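Local atomic coordinates of glutathione transferase (Leptospira interrogans serovar Lai, PDB entry 3UBK), a protein that probably acts as a glutathione transferase, binding glutathione and transferring it to substrates. Residues K25-E30 against E69-I74; H161-D166 against K203-L208; Y14-K19 against A199-D204. One frame throughout, in Å; residues are numbered along the deposited sequence.

Contact 1: residues K25-E30 against E69-I74; sequences KGLEYE and EFLDTI
Lys25 and Asp72 form the closest backbone pair between residues 25-30 and 69-74, yet their CA atoms stand 9.0 Å apart, so side chains alone bridge the two segments and bury a modest 150 Å². The lysine does most of the spanning. Its chain runs extended to CE and bends only at the last torsion (chi4 -74°), a turn that carries NZ to within 2.8 Å of Asp72 OD1. This is a salt bridge: the ammonium meets the oxygen nearly end-on along its C-O bond, and the two side chains cross at about a right angle. NZ also donates to the backbone carbonyls of Phe75, Gln77 and Pro79, of which Pro79 is its strongest partner, so the end of helix 13-25 is joined both to helix 64-74, through Asp72, and to the loop that follows it. The carboxylate is gripped from that loop as well, OD1 by Leu81 N and OD2 by Ile82 N, which should restrict its rotation.

In the thioredoxin-like domain of glutathione transferases, helix 13-25 and helix 64-74 pack on the same side of the sheet, and residues 25-30 form the turn from the first of these helices into strand 29-32. Gly26 ends helix 13-25 in a Schellman motif, its phi a positive 80°. One residue later, Leu27 sends CD1 toward Leu71 CD2 at 4.5 Å, a loose apolar touch. Leu71 also packs on Ile22 and Leu54, while Leu27 rests on Ile4 and Phe75. Further round the helix, Thr73 OG1 donates to Glu69 O at 2.9 Å, reaching that carbonyl from the opposite face to Thr73 N. Phe70 meets Trp87 of the second subunit, the two ring planes inclined at about 55°.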
loop_
_atom_site.group_PDB
_atom_site.type_symbol
_atom_site.label_atom_id
_atom_site.label_comp_id
_atom_site.label_asym_id
_atom_site.label_seq_id
_atom_site.Cartn_x
_atom_site.Cartn_y
_atom_site.Cartn_z
ATOM N N LYS A 25 -5.462 10.306 -18.525
ATOM C CA LYS A 25 -6.867 10.695 -18.568
ATOM C C LYS A 25 -7.072 12.039 -19.276
ATOM O O LYS A 25 -8.194 12.388 -19.646
ATOM C CB LYS A 25 -7.449 10.789 -17.147
ATOM C CG LYS A 25 -7.755 9.438 -16.497
ATOM C CD LYS A 25 -8.427 9.608 -15.149
ATOM C CE LYS A 25 -8.681 8.254 -14.486
ATOM N NZ LYS A 25 -9.833 7.482 -15.123
ATOM N N GLY A 26 -5.995 12.798 -19.423
ATOM C CA GLY A 26 -6.067 14.099 -20.067
ATOM C C GLY A 26 -6.575 15.185 -19.143
ATOM O O GLY A 26 -7.143 16.171 -19.598
ATOM N N LEU A 27 -6.397 15.010 -17.840
ATOM C CA LEU A 27 -6.874 16.005 -16.889
ATOM C C LEU A 27 -5.931 17.205 -16.878
ATOM O O LEU A 27 -4.727 17.045 -17.058
ATOM C CB LEU A 27 -6.942 15.417 -15.477
ATOM C CG LEU A 27 -7.903 14.242 -15.268
ATOM C CD1 LEU A 27 -7.701 13.578 -13.907
ATOM C CD2 LEU A 27 -9.329 14.716 -15.416
ATOM N N GLU A 28 -6.470 18.397 -16.656
ATOM C CA GLU A 28 -5.634 19.573 -16.438
ATOM C C GLU A 28 -5.211 19.671 -14.975
ATOM O O GLU A 28 -6.018 19.451 -14.070
ATOM C CB GLU A 28 -6.381 20.848 -16.817
ATOM C CG GLU A 28 -6.716 20.960 -18.295
ATOM C CD GLU A 28 -7.548 22.192 -18.600
ATOM O OE1 GLU A 28 -7.568 23.123 -17.763
ATOM O OE2 GLU A 28 -8.182 22.228 -19.676
ATOM N N TYR A 29 -3.951 20.022 -14.747
ATOM C CA TYR A 29 -3.430 20.135 -13.390
ATOM C C TYR A 29 -2.299 21.160 -13.364
ATOM O O TYR A 29 -1.734 21.498 -14.404
ATOM C CB TYR A 29 -2.884 18.778 -12.937
ATOM C CG TYR A 29 -1.668 18.360 -13.718
ATOM C CD1 TYR A 29 -1.781 17.947 -15.044
ATOM C CD2 TYR A 29 -0.402 18.384 -13.142
ATOM C CE1 TYR A 29 -0.677 17.569 -15.773
ATOM C CE2 TYR A 29 0.716 18.006 -13.867
ATOM C CZ TYR A 29 0.574 17.604 -15.180
ATOM O OH TYR A 29 1.676 17.228 -15.909
ATOM N N GLU A 30 -1.979 21.662 -12.178
ATOM C CA GLU A 30 -0.727 22.379 -12.002
ATOM C C GLU A 30 0.159 21.611 -11.036
ATOM O O GLU A 30 -0.302 21.138 -9.996
ATOM C CB GLU A 30 -0.961 23.805 -11.507
ATOM C CG GLU A 30 -1.069 24.820 -12.651
ATOM C CD GLU A 30 -0.908 26.259 -12.188
ATOM O OE1 GLU A 30 -0.937 26.506 -10.959
ATOM O OE2 GLU A 30 -0.754 27.143 -13.062
ATOM N N GLU A 69 -6.804 6.291 -6.677
ATOM C CA GLU A 69 -8.119 5.656 -6.514
ATOM C C GLU A 69 -9.200 6.734 -6.512
ATOM O O GLU A 69 -10.286 6.561 -7.067
ATOM C CB GLU A 69 -8.167 4.853 -5.205
ATOM C CG GLU A 69 -7.203 3.662 -5.191
ATOM C CD GLU A 69 -7.835 2.360 -5.664
ATOM O OE1 GLU A 69 -9.011 2.355 -6.094
ATOM O OE2 GLU A 69 -7.151 1.320 -5.583
ATOM N N PHE A 70 -8.879 7.864 -5.897
ATOM C CA PHE A 70 -9.812 8.993 -5.840
ATOM C C PHE A 70 -10.061 9.594 -7.236
ATOM O O PHE A 70 -11.215 9.761 -7.665
ATOM C CB PHE A 70 -9.258 10.047 -4.874
ATOM C CG PHE A 70 -9.982 11.365 -4.921
ATOM C CD1 PHE A 70 -11.119 11.578 -4.145
ATOM C CD2 PHE A 70 -9.523 12.390 -5.745
ATOM C CE1 PHE A 70 -11.799 12.813 -4.184
ATOM C CE2 PHE A 70 -10.187 13.634 -5.785
ATOM C CZ PHE A 70 -11.331 13.837 -4.995
ATOM N N LEU A 71 -8.978 9.912 -7.941
ATOM C CA LEU A 71 -9.089 10.492 -9.273
ATOM C C LEU A 71 -9.848 9.563 -10.214
ATOM O O LEU A 71 -10.646 10.022 -11.023
ATOM C CB LEU A 71 -7.707 10.813 -9.865
ATOM C CG LEU A 71 -7.005 12.000 -9.219
ATOM C CD1 LEU A 71 -5.596 12.141 -9.781
ATOM C CD2 LEU A 71 -7.828 13.278 -9.439
ATOM N N ASP A 72 -9.616 8.258 -10.099
ATOM C CA ASP A 72 -10.311 7.303 -10.949
ATOM C C ASP A 72 -11.806 7.228 -10.621
ATOM O O ASP A 72 -12.605 6.945 -11.499
ATOM C CB ASP A 72 -9.700 5.899 -10.851
ATOM C CG ASP A 72 -10.026 5.039 -12.056
ATOM O OD1 ASP A 72 -9.801 5.505 -13.198
ATOM O OD2 ASP A 72 -10.491 3.885 -11.875
ATOM N N THR A 73 -12.169 7.484 -9.363
ATOM C CA THR A 73 -13.561 7.469 -8.959
ATOM C C THR A 73 -14.279 8.720 -9.482
ATOM O O THR A 73 -15.325 8.631 -10.140
ATOM C CB THR A 73 -13.678 7.407 -7.428
ATOM O OG1 THR A 73 -13.143 6.162 -6.970
ATOM C CG2 THR A 73 -15.147 7.540 -6.983
ATOM N N ILE A 74 -13.716 9.892 -9.205
ATOM C CA ILE A 74 -14.378 11.118 -9.638
ATOM C C ILE A 74 -14.193 11.465 -11.115
ATOM O O ILE A 74 -15.039 12.135 -11.693
ATOM C CB ILE A 74 -14.030 12.348 -8.763
ATOM C CG1 ILE A 74 -12.552 12.685 -8.841
ATOM C CG2 ILE A 74 -14.468 12.139 -7.311
ATOM C CD1 ILE A 74 -12.271 14.141 -8.461
#

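Contact 2: residues H161-D166 against K203-L208; sequences HLSVLD and KDKQIL
Ser163 and Val164 on helix 153-169 both approach a single atom of the other helix, Lys205 NZ, and the area buried between the segments is only 79 Å². Taken in order, the first helix begins with His161, whose CB points away from residues 203-208; its imidazole bonds through ND1 to Asn13 OD1 and through NE2 to Glu100 OE2, linking three helical regions. Ser163 then comes round toward the lysine. Its OG sits between the backbone N and the carbonyl carbon (chi1 64°), a position from which it bonds back to Phe159 O in the preceding turn while lying 3.4 Å from Lys205 NZ. Val164 contributes a methyl group, CG2, 3.8 Å from the same NZ, and it also packs on Tyr111 and Asn13. The other face of the helix lies against helices 86-111 and 185-193.

Lys205 does the reaching from helix 196-213, its chain lying against Asn16 of helix 13-25. The nearest CA pair, Val164 and Lys205, is 10.4 Å apart, and the lysine covers this distance with a chain that leaves opposite the backbone N (chi1 -180°) and kinks at chi3 (62°). Its buried ammonium is compensated mainly within its own helix, by a salt bridge to Glu202 OE2 one turn earlier. Both helices are part of the all-helical C-terminal domain of the glutathione transferase fold, and here the two segments meet only through side-chain ends.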
loop_
_atom_site.group_PDB
_atom_site.type_symbol
_atom_site.label_atom_id
_atom_site.label_comp_id
_atom_site.label_asym_id
_atom_site.label_seq_id
_atom_site.Cartn_x
_atom_site.Cartn_y
_atom_site.Cartn_z
ATOM N N HIS A 161 7.933 3.475 -11.097
ATOM C CA HIS A 161 8.883 2.842 -10.171
ATOM C C HIS A 161 9.981 2.039 -10.873
ATOM O O HIS A 161 11.149 2.107 -10.503
ATOM C CB HIS A 161 8.149 1.926 -9.185
ATOM C CG HIS A 161 7.237 2.650 -8.248
ATOM N ND1 HIS A 161 7.652 3.715 -7.477
ATOM C CD2 HIS A 161 5.934 2.446 -7.936
ATOM C CE1 HIS A 161 6.640 4.148 -6.746
ATOM N NE2 HIS A 161 5.587 3.388 -6.998
ATOM N N LEU A 162 9.606 1.282 -11.889
ATOM C CA LEU A 162 10.558 0.395 -12.536
ATOM C C LEU A 162 11.584 1.150 -13.366
ATOM O O LEU A 162 12.712 0.701 -13.520
ATOM C CB LEU A 162 9.833 -0.634 -13.400
ATOM C CG LEU A 162 8.947 -1.609 -12.623
ATOM C CD1 LEU A 162 8.280 -2.574 -13.587
ATOM C CD2 LEU A 162 9.717 -2.369 -11.531
ATOM N N SER A 163 11.191 2.287 -13.917
ATOM C CA SER A 163 12.129 3.072 -14.687
ATOM C C SER A 163 13.216 3.578 -13.744
ATOM O O SER A 163 14.393 3.568 -14.086
ATOM C CB SER A 163 11.422 4.232 -15.382
ATOM O OG SER A 163 10.885 5.124 -14.435
ATOM N N VAL A 164 12.809 4.000 -12.549
ATOM C CA VAL A 164 13.738 4.499 -11.540
ATOM C C VAL A 164 14.605 3.367 -10.985
ATOM O O VAL A 164 15.812 3.539 -10.774
ATOM C CB VAL A 164 12.997 5.177 -10.371
ATOM C CG1 VAL A 164 13.883 5.215 -9.130
ATOM C CG2 VAL A 164 12.540 6.579 -10.762
ATOM N N LEU A 165 13.983 2.213 -10.762
ATOM C CA LEU A 165 14.687 1.044 -10.256
ATOM C C LEU A 165 15.742 0.595 -11.250
ATOM O O LEU A 165 16.857 0.249 -10.869
ATOM C CB LEU A 165 13.712 -0.098 -9.973
ATOM C CG LEU A 165 13.019 -0.054 -8.609
ATOM C CD1 LEU A 165 12.740 1.378 -8.168
ATOM C CD2 LEU A 165 11.736 -0.872 -8.632
ATOM N N ASP A 166 15.378 0.610 -12.525
ATOM C CA ASP A 166 16.288 0.222 -13.589
ATOM C C ASP A 166 17.564 1.072 -13.587
ATOM O O ASP A 166 18.668 0.549 -13.415
ATOM C CB ASP A 166 15.585 0.319 -14.942
ATOM C CG ASP A 166 16.533 0.149 -16.102
ATOM O OD1 ASP A 166 17.758 0.219 -15.874
ATOM O OD2 ASP A 166 16.058 -0.052 -17.241
ATOM N N LYS A 203 10.503 13.422 -19.435
ATOM C CA LYS A 203 11.074 14.713 -19.779
ATOM C C LYS A 203 11.138 15.677 -18.587
ATOM O O LYS A 203 12.180 16.292 -18.337
ATOM C CB LYS A 203 10.304 15.336 -20.942
ATOM C CG LYS A 203 10.644 16.801 -21.197
ATOM C CD LYS A 203 12.122 16.989 -21.480
ATOM C CE LYS A 203 12.632 16.004 -22.508
ATOM N NZ LYS A 203 14.052 16.291 -22.868
ATOM N N ASP A 204 10.030 15.827 -17.855
ATOM C CA ASP A 204 10.024 16.702 -16.679
ATOM C C ASP A 204 11.052 16.236 -15.634
ATOM O O ASP A 204 11.680 17.053 -14.951
ATOM C CB ASP A 204 8.638 16.776 -16.048
ATOM C CG ASP A 204 7.695 17.712 -16.802
ATOM O OD1 ASP A 204 8.170 18.539 -17.610
ATOM O OD2 ASP A 204 6.471 17.623 -16.583
ATOM N N LYS A 205 11.209 14.924 -15.519
ATOM C CA LYS A 205 12.160 14.339 -14.582
ATOM C C LYS A 205 13.569 14.725 -15.018
ATOM O O LYS A 205 14.383 15.161 -14.209
ATOM C CB LYS A 205 12.013 12.813 -14.553
ATOM C CG LYS A 205 12.977 12.109 -13.587
ATOM C CD LYS A 205 12.525 10.682 -13.215
ATOM C CE LYS A 205 12.448 9.755 -14.426
ATOM N NZ LYS A 205 11.958 8.361 -14.088
ATOM N N GLN A 206 13.831 14.580 -16.313
ATOM C CA GLN A 206 15.130 14.907 -16.892
ATOM C C GLN A 206 15.499 16.381 -16.749
ATOM O O GLN A 206 16.630 16.715 -16.384
ATOM C CB GLN A 206 15.160 14.508 -18.360
ATOM C CG GLN A 206 16.562 14.354 -18.919
ATOM C CD GLN A 206 16.606 14.625 -20.395
ATOM O OE1 GLN A 206 15.925 15.524 -20.882
ATOM N NE2 GLN A 206 17.397 13.845 -21.124
ATOM N N ILE A 207 14.546 17.265 -17.037
ATOM C CA ILE A 207 14.777 18.695 -16.932
ATOM C C ILE A 207 15.240 19.084 -15.531
ATOM O O ILE A 207 16.199 19.846 -15.368
ATOM C CB ILE A 207 13.485 19.489 -17.263
ATOM C CG1 ILE A 207 13.158 19.421 -18.759
ATOM C CG2 ILE A 207 13.594 20.922 -16.807
ATOM C CD1 ILE A 207 11.732 19.893 -19.066
ATOM N N LEU A 208 14.548 18.581 -14.510
ATOM C CA LEU A 208 14.882 18.966 -13.135
ATOM C C LEU A 208 16.205 18.351 -12.668
ATOM O O LEU A 208 16.984 18.999 -11.950
ATOM C CB LEU A 208 13.761 18.595 -12.158
ATOM C CG LEU A 208 14.011 18.997 -10.690
ATOM C CD1 LEU A 208 14.148 20.506 -10.536
ATOM C CD2 LEU A 208 12.877 18.498 -9.792
#

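Contact 3: residues Y14-K19 against A199-D204; sequences YVNKVK and ALVEKD
Lys19 and Asn16 of helix 13-25 face Val201 and Asp204 of helix 196-213 across the interdomain interface of a glutathione transferase, where the thioredoxin-like domain meets the helical one. The short helical segments run roughly antiparallel, at 150°, with axes 10.3 Å apart. Lys19 starts opposite its backbone N (chi1 -154°) and stays extended, so it passes alongside Val201. Its CB and then its CG each touch Val201 CG2, CG at 4.1 Å; CD carries the chain past the valine, and CE draws near the carboxylate of Asp204. At the tip, NZ forms a salt bridge with Asp204 OD2 at 2.7 Å, the side chains crossing at about a right angle; the placement of OD2 is less certain, so this length is approximate. NZ also donates to Gln31 OE1; the Asp204 carboxylate probably offsets the charge of this buried lysine, while Gln31 and a water supply further polar partners.

The other methyl of Val201 sits over one face of the Asn16 amide: CG1 is 3.7 Å from Asn16 CG and nearly as close to the atoms bonded to it. The amide's rotation is fixed from both ends, since ND2 donates to Ser10 O and OD1 accepts a hydrogen bond from the water. That one water accepts from Lys19 NZ at 2.8 Å and donates to Asn16 OD1 and to Val201 O, each at 2.9 Å.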
loop_
_atom_site.group_PDB
_atom_site.type_symbol
_atom_site.label_atom_id
_atom_site.label_comp_id
_atom_site.label_asym_id
_atom_site.label_seq_id
_atom_site.Cartn_x
_atom_site.Cartn_y
_atom_site.Cartn_z
ATOM N N TYR A 14 6.833 8.527 -6.726
ATOM C CA TYR A 14 5.439 8.549 -6.271
ATOM C C TYR A 14 4.660 9.716 -6.877
ATOM O O TYR A 14 3.484 9.578 -7.191
ATOM C CB TYR A 14 5.364 8.555 -4.739
ATOM C CG TYR A 14 5.871 7.231 -4.199
ATOM C CD1 TYR A 14 7.208 7.059 -3.865
ATOM C CD2 TYR A 14 5.025 6.134 -4.101
ATOM C CE1 TYR A 14 7.683 5.829 -3.404
ATOM C CE2 TYR A 14 5.490 4.907 -3.639
ATOM C CZ TYR A 14 6.824 4.764 -3.295
ATOM O OH TYR A 14 7.306 3.550 -2.852
ATOM N N VAL A 15 5.318 10.856 -7.044
ATOM C CA VAL A 15 4.712 11.979 -7.764
ATOM C C VAL A 15 4.463 11.538 -9.201
ATOM O O VAL A 15 3.370 11.725 -9.761
ATOM C CB VAL A 15 5.639 13.241 -7.723
ATOM C CG1 VAL A 15 5.140 14.326 -8.672
ATOM C CG2 VAL A 15 5.740 13.771 -6.303
ATOM N N ASN A 16 5.465 10.909 -9.796
ATOM C CA ASN A 16 5.364 10.513 -11.185
ATOM C C ASN A 16 4.299 9.458 -11.417
ATOM O O ASN A 16 3.617 9.486 -12.438
ATOM C CB ASN A 16 6.724 10.071 -11.732
ATOM C CG ASN A 16 7.657 11.240 -11.900
ATOM O OD1 ASN A 16 7.207 12.381 -11.959
ATOM N ND2 ASN A 16 8.950 10.978 -11.953
ATOM N N LYS A 17 4.168 8.520 -10.481
ATOM C CA LYS A 17 3.067 7.562 -10.517
ATOM C C LYS A 17 1.710 8.282 -10.689
ATOM O O LYS A 17 0.894 7.914 -11.536
ATOM C CB LYS A 17 3.082 6.724 -9.230
ATOM C CG LYS A 17 1.844 5.855 -8.975
ATOM C CD LYS A 17 1.946 5.316 -7.534
ATOM C CE LYS A 17 0.762 4.499 -7.089
ATOM N NZ LYS A 17 0.862 4.302 -5.592
ATOM N N VAL A 18 1.467 9.301 -9.877
ATOM C CA VAL A 18 0.207 10.056 -9.942
ATOM C C VAL A 18 0.096 10.847 -11.258
ATOM O O VAL A 18 -0.955 10.878 -11.921
ATOM C CB VAL A 18 0.055 11.014 -8.734
ATOM C CG1 VAL A 18 -1.118 11.976 -8.946
ATOM C CG2 VAL A 18 -0.123 10.220 -7.411
ATOM N N LYS A 19 1.199 11.466 -11.645
ATOM C CA LYS A 19 1.257 12.279 -12.857
ATOM C C LYS A 19 0.916 11.465 -14.113
ATOM O O LYS A 19 0.220 11.948 -15.018
ATOM C CB LYS A 19 2.672 12.867 -12.950
ATOM C CG LYS A 19 2.817 14.138 -13.712
ATOM C CD LYS A 19 4.164 14.787 -13.374
ATOM C CE LYS A 19 4.638 15.631 -14.533
ATOM N NZ LYS A 19 5.928 16.328 -14.239
ATOM N N ALA A 199 6.250 9.901 -21.911
ATOM C CA ALA A 199 7.383 10.697 -22.420
ATOM C C ALA A 199 7.512 12.012 -21.665
ATOM O O ALA A 199 8.619 12.412 -21.294
ATOM C CB ALA A 199 7.271 10.949 -23.933
ATOM N N LEU A 200 6.386 12.684 -21.425
ATOM C CA LEU A 200 6.405 13.966 -20.709
ATOM C C LEU A 200 6.892 13.799 -19.259
ATOM O O LEU A 200 7.689 14.602 -18.744
ATOM C CB LEU A 200 5.010 14.610 -20.726
ATOM C CG LEU A 200 4.895 15.984 -20.063
ATOM C CD1 LEU A 200 5.767 16.995 -20.805
ATOM C CD2 LEU A 200 3.446 16.460 -20.021
ATOM N N VAL A 201 6.424 12.747 -18.599
ATOM C CA VAL A 201 6.891 12.455 -17.241
ATOM C C VAL A 201 8.422 12.271 -17.207
ATOM O O VAL A 201 9.108 12.846 -16.352
ATOM C CB VAL A 201 6.166 11.222 -16.658
ATOM C CG1 VAL A 201 6.900 10.692 -15.435
ATOM C CG2 VAL A 201 4.709 11.596 -16.317
ATOM N N GLU A 202 8.945 11.479 -18.136
ATOM C CA GLU A 202 10.398 11.294 -18.273
ATOM C C GLU A 202 11.104 12.616 -18.563
ATOM O O GLU A 202 12.171 12.903 -18.007
ATOM C CB GLU A 202 10.707 10.310 -19.398
ATOM C CG GLU A 202 10.432 8.873 -19.028
ATOM C CD GLU A 202 11.321 8.407 -17.891
ATOM O OE1 GLU A 202 12.478 8.007 -18.156
ATOM O OE2 GLU A 202 10.862 8.440 -16.731
ATOM N N LYS A 203 10.503 13.422 -19.435
ATOM C CA LYS A 203 11.074 14.713 -19.779
ATOM C C LYS A 203 11.138 15.677 -18.587
ATOM O O LYS A 203 12.180 16.292 -18.337
ATOM C CB LYS A 203 10.304 15.336 -20.942
ATOM C CG LYS A 203 10.644 16.801 -21.197
ATOM C CD LYS A 203 12.122 16.989 -21.480
ATOM C CE LYS A 203 12.632 16.004 -22.508
ATOM N NZ LYS A 203 14.052 16.291 -22.868
ATOM N N ASP A 204 10.030 15.827 -17.855
ATOM C CA ASP A 204 10.024 16.702 -16.679
ATOM C C ASP A 204 11.052 16.236 -15.634
ATOM O O ASP A 204 11.680 17.053 -14.951
ATOM C CB ASP A 204 8.638 16.776 -16.048
ATOM C CG ASP A 204 7.695 17.712 -16.802
ATOM O OD1 ASP A 204 8.170 18.539 -17.610
ATOM O OD2 ASP A 204 6.471 17.623 -16.583
HETATM O O HOH W 1 7.692 14.123 -14.205
#

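In the fold
Contacts 2 and 3 share helix 196-213 and lie with centres 7 Å apart; they touch where Lys205 CD meets Asn16 ND2 at 3.8 Å and where the rings of His161 and Tyr14 pack edge-to-face. Contact 1 sits on the far end of helix 13-25, its centre 14 Å from that of contact 3, and reaches it through Tyr29 OH, 3.6 Å from Lys19 CE. Helix 13-25 is therefore common ground between sheet domain and helical domain. It also borders the glutathione site, empty of glutathione here: Asn16 is about 9 Å, side chain to side chain, from the glutathione-binding Ile51 and Ser64, and Lys17 NZ bonds to Ser64 OG. Leu71 of contact 1 is likewise about 9 Å from Ser64.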